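Local coordinates for extracellular haem-binding protein (Streptomyces reticuli, PDB 3FPW), which binds and probably degrades haem outside the cell, and in its oligomeric form interacts with a cognate two-component sensor kinase, at residues Q61-T66 with V158-A163. Residues are numbered along the deposited sequence; the frame is centred on the assembly and turned at random.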
ATOM      1  N   GLN A  61      22.046 -14.990 -19.645  1.00 21.16           N
ATOM      2  CA  GLN A  61      22.732 -13.839 -19.046  1.00 21.68           C
ATOM      3  C   GLN A  61      22.018 -12.547 -19.370  1.00 21.09           C
ATOM      4  O   GLN A  61      21.413 -12.431 -20.425  1.00 21.80           O
ATOM      5  CB  GLN A  61      24.155 -13.720 -19.601  1.00 22.82           C
ATOM      6  CG  GLN A  61      24.962 -14.991 -19.488  1.00 27.64           C
ATOM      7  CD  GLN A  61      25.928 -14.933 -18.348  1.00 30.94           C
ATOM      8  OE1 GLN A  61      27.026 -14.386 -18.474  1.00 36.34           O
ATOM      9  NE2 GLN A  61      25.539 -15.512 -17.220  1.00 35.32           N
ATOM     10  N   SER A  62      22.090 -11.573 -18.472  1.00 19.45           N
ATOM     11  CA  SER A  62      21.671 -10.225 -18.844  1.00 19.12           C
ATOM     12  C   SER A  62      22.803  -9.241 -18.537  1.00 18.18           C
ATOM     13  O   SER A  62      23.705  -9.558 -17.775  1.00 18.26           O
ATOM     14  CB  SER A  62      20.422  -9.851 -18.073  1.00 20.35           C
ATOM     15  OG  SER A  62      20.721  -9.945 -16.715  1.00 23.13           O
ATOM     16  N   THR A  63      22.730  -8.044 -19.115  1.00 17.55           N
ATOM     17  CA  THR A  63      23.769  -7.019 -18.999  1.00 17.73           C
ATOM     18  C   THR A  63      23.246  -5.822 -18.209  1.00 16.88           C
ATOM     19  O   THR A  63      22.067  -5.455 -18.319  1.00 17.15           O
ATOM     20  CB  THR A  63      24.221  -6.557 -20.393  1.00 17.77           C
ATOM     21  OG1 THR A  63      24.772  -7.682 -21.100  1.00 19.42           O
ATOM     22  CG2 THR A  63      25.272  -5.426 -20.299  1.00 19.08           C
ATOM     23  N   HIS A  64      24.119  -5.249 -17.393  1.00 16.31           N
ATOM     24  CA  HIS A  64      23.771  -4.130 -16.502  1.00 16.40           C
ATOM     25  C   HIS A  64      24.862  -3.088 -16.442  1.00 15.85           C
ATOM     26  O   HIS A  64      26.041  -3.410 -16.640  1.00 16.72           O
ATOM     27  CB  HIS A  64      23.643  -4.695 -15.098  1.00 16.62           C
ATOM     28  CG  HIS A  64      22.694  -5.836 -15.040  1.00 17.21           C
ATOM     29  ND1 HIS A  64      21.347  -5.652 -14.820  1.00 17.79           N
ATOM     30  CD2 HIS A  64      22.870  -7.160 -15.264  1.00 19.33           C
ATOM     31  CE1 HIS A  64      20.739  -6.826 -14.873  1.00 20.46           C
ATOM     32  NE2 HIS A  64      21.642  -7.753 -15.146  1.00 21.22           N
ATOM     33  N   LEU A  65      24.478  -1.856 -16.128  1.00 15.52           N
ATOM     34  CA  LEU A  65      25.444  -0.880 -15.639  1.00 15.82           C
ATOM     35  C   LEU A  65      25.978  -1.378 -14.305  1.00 16.02           C
ATOM     36  O   LEU A  65      25.230  -1.928 -13.470  1.00 16.74           O
ATOM     37  CB  LEU A  65      24.795   0.495 -15.425  1.00 16.13           C
ATOM     38  CG  LEU A  65      24.214   1.249 -16.604  1.00 16.60           C
ATOM     39  CD1 LEU A  65      23.742   2.618 -16.142  1.00 16.33           C
ATOM     40  CD2 LEU A  65      25.262   1.378 -17.688  1.00 17.19           C
ATOM     41  N   THR A  66      27.281  -1.192 -14.093  1.00 16.14           N
ATOM     42  CA  THR A  66      27.844  -1.379 -12.779  1.00 16.49           C
ATOM     43  C   THR A  66      27.343  -0.268 -11.870  1.00 15.73           C
ATOM     44  O   THR A  66      26.943   0.810 -12.342  1.00 14.85           O
ATOM     45  CB  THR A  66      29.380  -1.304 -12.840  1.00 16.13           C
ATOM     46  OG1 THR A  66      29.786  -0.005 -13.288  1.00 16.68           O
ATOM     47  CG2 THR A  66      29.946  -2.398 -13.784  1.00 17.54           C
ATOM     48  N   VAL A 158      19.414   4.051 -21.503  1.00 17.25           N
ATOM     49  CA  VAL A 158      20.805   3.758 -21.795  1.00 17.18           C
ATOM     50  C   VAL A 158      20.821   2.328 -22.267  1.00 17.45           C
ATOM     51  O   VAL A 158      20.142   1.461 -21.687  1.00 17.30           O
ATOM     52  CB  VAL A 158      21.682   3.904 -20.536  1.00 17.04           C
ATOM     53  CG1 VAL A 158      23.072   3.356 -20.780  1.00 18.21           C
ATOM     54  CG2 VAL A 158      21.740   5.390 -20.072  1.00 17.02           C
ATOM     55  N   THR A 159      21.569   2.063 -23.334  1.00 18.02           N
ATOM     56  CA  THR A 159      21.574   0.726 -23.890  1.00 18.08           C
ATOM     57  C   THR A 159      22.941   0.086 -23.831  1.00 18.87           C
ATOM     58  O   THR A 159      23.938   0.735 -23.529  1.00 18.86           O
ATOM     59  CB  THR A 159      21.145   0.712 -25.379  1.00 17.76           C
ATOM     60  OG1 THR A 159      22.060   1.520 -26.129  1.00 20.64           O
ATOM     61  CG2 THR A 159      19.715   1.243 -25.547  1.00 19.36           C
ATOM     62  N   ALA A 160      22.954  -1.209 -24.112  1.00 20.24           N
ATOM     63  CA  ALA A 160      24.177  -1.974 -24.322  1.00 22.02           C
ATOM     64  C   ALA A 160      23.821  -3.048 -25.339  1.00 23.61           C
ATOM     65  O   ALA A 160      22.826  -3.740 -25.183  1.00 23.49           O
ATOM     66  CB  ALA A 160      24.658  -2.594 -23.000  1.00 21.85           C
ATOM     67  N   LYS A 161      24.604  -3.146 -26.412  1.00 25.99           N
ATOM     68  CA  LYS A 161      24.328  -4.096 -27.497  1.00 28.00           C
ATOM     69  C   LYS A 161      22.945  -3.918 -28.119  1.00 27.64           C
ATOM     70  O   LYS A 161      22.297  -4.883 -28.538  1.00 28.50           O
ATOM     71  CB  LYS A 161      24.529  -5.538 -27.024  1.00 28.66           C
ATOM     72  CG  LYS A 161      25.940  -5.811 -26.507  1.00 32.35           C
ATOM     73  CD  LYS A 161      26.557  -7.058 -27.174  1.00 36.17           C
ATOM     74  CE  LYS A 161      26.146  -8.380 -26.504  1.00 40.43           C
ATOM     75  NZ  LYS A 161      26.571  -9.572 -27.318  1.00 39.62           N
ATOM     76  N   GLY A 162      22.492  -2.675 -28.180  1.00 27.42           N
ATOM     77  CA  GLY A 162      21.207  -2.390 -28.760  1.00 26.85           C
ATOM     78  C   GLY A 162      20.034  -2.614 -27.829  1.00 26.00           C
ATOM     79  O   GLY A 162      18.910  -2.279 -28.180  1.00 27.73           O
ATOM     80  N   ALA A 163      20.272  -3.163 -26.639  1.00 23.91           N
ATOM     81  CA  ALA A 163      19.157  -3.465 -25.742  1.00 21.66           C
ATOM     82  C   ALA A 163      19.165  -2.500 -24.564  1.00 19.79           C
ATOM     83  O   ALA A 163      20.227  -2.139 -24.069  1.00 19.75           O
ATOM     84  CB  ALA A 163      19.256  -4.903 -25.243  1.00 22.75           C
TER
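Thr63 and Leu65 on the N-terminal strand 59-65 pack against Ala160 and Val158 on strand 155-160, outermost in this chain's antiparallel sheet, a small, wholly apolar contact between backbones too far apart to pair: even Thr63 and Ala160, the closest, keep their CA atoms 7.3 Å from each other. Methyl meets methyl. Thr63 CG2 lies 4.0 Å from Ala160 CB, because chi1 of -61° sets this branch anti to the backbone N and leaves OG1 beside that nitrogen. Threonine, beta-branched and so at home in a strand, turns its methyl to Ala160, whose single CB, directed toward Thr63, is enough to meet it. Two residues on, Leu65 reaches across with its end: CD2 stands 4.3 Å from Val158 CG1, two branched side chains filling a buried layer. Beyond Ala160 the chain reverses in a type I' turn, closed by backbone hydrogen bonds from Ala160 N to Ala163 O (2.9 Å) and from Ala163 N to Ala160 O; Gly162, at a phi of 82°, takes a backbone shape that a CB would obstruct. His64 points away from this packing, and its NE2 shares a hydrogen bond of 2.8 Å with Ser62 OG, while ND1 is hydrogen-bonded to Asp94 OD1. Thr66 then caps the start of helix 67-83 through Ala69 N. Both strands form antiparallel pairs with the second subunit, which carries the sheet across the interface; within the chain, Leu65, Val158 and Ala160 also rest on strand 163-171, so the N-terminal strand packs beside the hairpin 155-171 before leading into helix 67-83.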